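Local atomic coordinates of aspartokinase (Clostridium acetobutylicum, PDB entry 3TVI), a protein that probably phosphorylates the beta-carboxyl group of L-aspartate with ATP, the first step toward threonine, methionine and lysine, and carries ACT domains that bind lysine. Residues B[229-234]-B[277-282]. Numbering follows the deposited sequence.
Sequences KISYKE and LSDTHK
S231 sits where the short edge strand 229-231 of the kinase domain turns into helix 232-240, and the chain leaving strand 274-277 wraps this junction from L277 to K282. L277 N donates to I230 O at 2.8 Å, coming in from above the carbonyl plane. S231 and E234 form a capping box: S231 OG accepts from E234 N, while E234 OE1 takes S231 N through its anti lone pair in a nearly straight bond (168°). S231 OG donates to D279 OD2 at 2.8 Å, almost along the carboxylate C-O axis, and K233 N adds a weak bond to the same oxygen. K282, extended with CG anti to its backbone N (chi1 -167°), brings K282 NZ to the syn side of E234 OE1, a salt bridge of 2.4 Å in the model. E234 OE2 turns to T290 OG1 and T382 N. Beside this tight centre, L277 O stands 3.2 Å above the middle of the Y232 ring (CG anti to the carbonyl carbon, chi1 -63°), which V254 and K255 of helix 252-256 touch. The outer side, where K229 and D279 are exposed, is looser: K229 crosses L277 obliquely (K229 CG to L277 CD2 3.7 Å) before its end leads away, and K233 NZ salt-bridges E304 of the second subunit. K282 probably offsets the charge of E234, and the helix N-terminus that of D279, which would favour both carboxylates staying ionised.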
loop_
_atom_site.group_PDB
_atom_site.type_symbol
_atom_site.label_atom_id
_atom_site.label_comp_id
_atom_site.label_asym_id
_atom_site.label_seq_id
_atom_site.Cartn_x
_atom_site.Cartn_y
_atom_site.Cartn_z
ATOM N N LYS B 229 10.846 -28.787 -0.267
ATOM C CA LYS B 229 9.693 -28.648 -1.176
ATOM C C LYS B 229 9.132 -27.213 -1.188
ATOM O O LYS B 229 9.206 -26.508 -0.193
ATOM C CB LYS B 229 8.593 -29.620 -0.747
ATOM C CG LYS B 229 8.881 -31.083 -1.042
ATOM C CD LYS B 229 8.072 -32.023 -0.156
ATOM C CE LYS B 229 7.717 -33.304 -0.903
ATOM N NZ LYS B 229 7.592 -34.515 -0.040
ATOM N N ILE B 230 8.559 -26.786 -2.307
ATOM C CA ILE B 230 8.119 -25.393 -2.454
ATOM C C ILE B 230 7.048 -25.266 -3.549
ATOM O O ILE B 230 7.194 -25.831 -4.623
ATOM C CB ILE B 230 9.333 -24.494 -2.778
ATOM C CG1 ILE B 230 8.951 -23.020 -2.817
ATOM C CG2 ILE B 230 9.962 -24.885 -4.106
ATOM C CD1 ILE B 230 10.154 -22.107 -2.780
ATOM N N SER B 231 5.961 -24.547 -3.281
ATOM C CA SER B 231 4.894 -24.409 -4.276
ATOM C C SER B 231 5.322 -23.356 -5.282
ATOM O O SER B 231 6.303 -22.659 -5.052
ATOM C CB SER B 231 3.556 -24.030 -3.610
ATOM O OG SER B 231 3.306 -22.628 -3.631
ATOM N N TYR B 232 4.595 -23.237 -6.390
ATOM C CA TYR B 232 4.910 -22.211 -7.381
ATOM C C TYR B 232 4.651 -20.843 -6.770
ATOM O O TYR B 232 5.543 -19.987 -6.758
ATOM C CB TYR B 232 4.105 -22.377 -8.679
ATOM C CG TYR B 232 4.369 -23.671 -9.440
ATOM C CD1 TYR B 232 5.667 -24.080 -9.736
ATOM C CD2 TYR B 232 3.313 -24.477 -9.876
ATOM C CE1 TYR B 232 5.905 -25.261 -10.423
ATOM C CE2 TYR B 232 3.541 -25.659 -10.566
ATOM C CZ TYR B 232 4.836 -26.048 -10.835
ATOM O OH TYR B 232 5.070 -27.218 -11.521
ATOM N N LYS B 233 3.435 -20.649 -6.247
ATOM C CA LYS B 233 3.037 -19.377 -5.614
ATOM C C LYS B 233 4.023 -18.999 -4.511
ATOM O O LYS B 233 4.402 -17.837 -4.362
ATOM C CB LYS B 233 1.613 -19.481 -5.054
ATOM C CG LYS B 233 1.285 -18.487 -3.941
ATOM C CD LYS B 233 0.923 -17.086 -4.430
ATOM C CE LYS B 233 -0.562 -16.776 -4.222
ATOM N NZ LYS B 233 -0.962 -15.457 -4.793
ATOM N N GLU B 234 4.429 -20.007 -3.751
ATOM C CA GLU B 234 5.410 -19.859 -2.684
ATOM C C GLU B 234 6.723 -19.327 -3.255
ATOM O O GLU B 234 7.232 -18.288 -2.824
ATOM C CB GLU B 234 5.632 -21.228 -2.037
ATOM C CG GLU B 234 5.900 -21.223 -0.545
ATOM C CD GLU B 234 5.515 -22.545 0.094
ATOM O OE1 GLU B 234 5.518 -23.586 -0.614
ATOM O OE2 GLU B 234 5.190 -22.544 1.299
ATOM N N LEU B 277 6.730 -27.894 -6.470
ATOM C CA LEU B 277 5.460 -28.598 -6.707
ATOM C C LEU B 277 4.359 -27.659 -7.185
ATOM O O LEU B 277 4.583 -26.463 -7.354
ATOM C CB LEU B 277 5.010 -29.285 -5.414
ATOM C CG LEU B 277 5.697 -30.587 -4.990
ATOM C CD1 LEU B 277 6.777 -31.030 -5.965
ATOM C CD2 LEU B 277 6.251 -30.435 -3.574
ATOM N N SER B 278 3.172 -28.214 -7.416
ATOM C CA SER B 278 1.992 -27.415 -7.736
ATOM C C SER B 278 1.333 -26.963 -6.449
ATOM O O SER B 278 1.536 -27.572 -5.401
ATOM C CB SER B 278 0.993 -28.218 -8.572
ATOM O OG SER B 278 0.230 -27.352 -9.390
ATOM N N ASP B 279 0.538 -25.900 -6.534
ATOM C CA ASP B 279 -0.170 -25.385 -5.358
ATOM C C ASP B 279 -1.094 -26.446 -4.745
ATOM O O ASP B 279 -0.975 -26.759 -3.559
ATOM C CB ASP B 279 -0.949 -24.103 -5.695
ATOM C CG ASP B 279 -0.030 -22.914 -5.979
ATOM O OD1 ASP B 279 -0.352 -22.127 -6.899
ATOM O OD2 ASP B 279 1.009 -22.766 -5.289
ATOM N N THR B 280 -1.987 -27.015 -5.550
ATOM C CA THR B 280 -2.854 -28.103 -5.069
ATOM C C THR B 280 -2.116 -29.459 -4.963
ATOM O O THR B 280 -2.648 -30.415 -4.390
ATOM C CB THR B 280 -4.135 -28.247 -5.932
ATOM O OG1 THR B 280 -3.787 -28.497 -7.301
ATOM C CG2 THR B 280 -4.994 -26.976 -5.838
ATOM N N HIS B 281 -0.896 -29.529 -5.505
ATOM C CA HIS B 281 -0.061 -30.737 -5.435
ATOM C C HIS B 281 0.891 -30.719 -4.262
ATOM O O HIS B 281 1.359 -31.778 -3.836
ATOM C CB HIS B 281 0.714 -30.941 -6.737
ATOM N N LYS B 282 1.200 -29.533 -3.731
ATOM C CA LYS B 282 1.980 -29.432 -2.488
ATOM C C LYS B 282 1.051 -29.594 -1.294
ATOM O O LYS B 282 -0.074 -29.089 -1.306
ATOM C CB LYS B 282 2.711 -28.089 -2.369
ATOM C CG LYS B 282 3.769 -28.087 -1.270
ATOM C CD LYS B 282 4.178 -26.691 -0.817
ATOM C CE LYS B 282 5.207 -26.797 0.304
ATOM N NZ LYS B 282 5.632 -25.501 0.897
#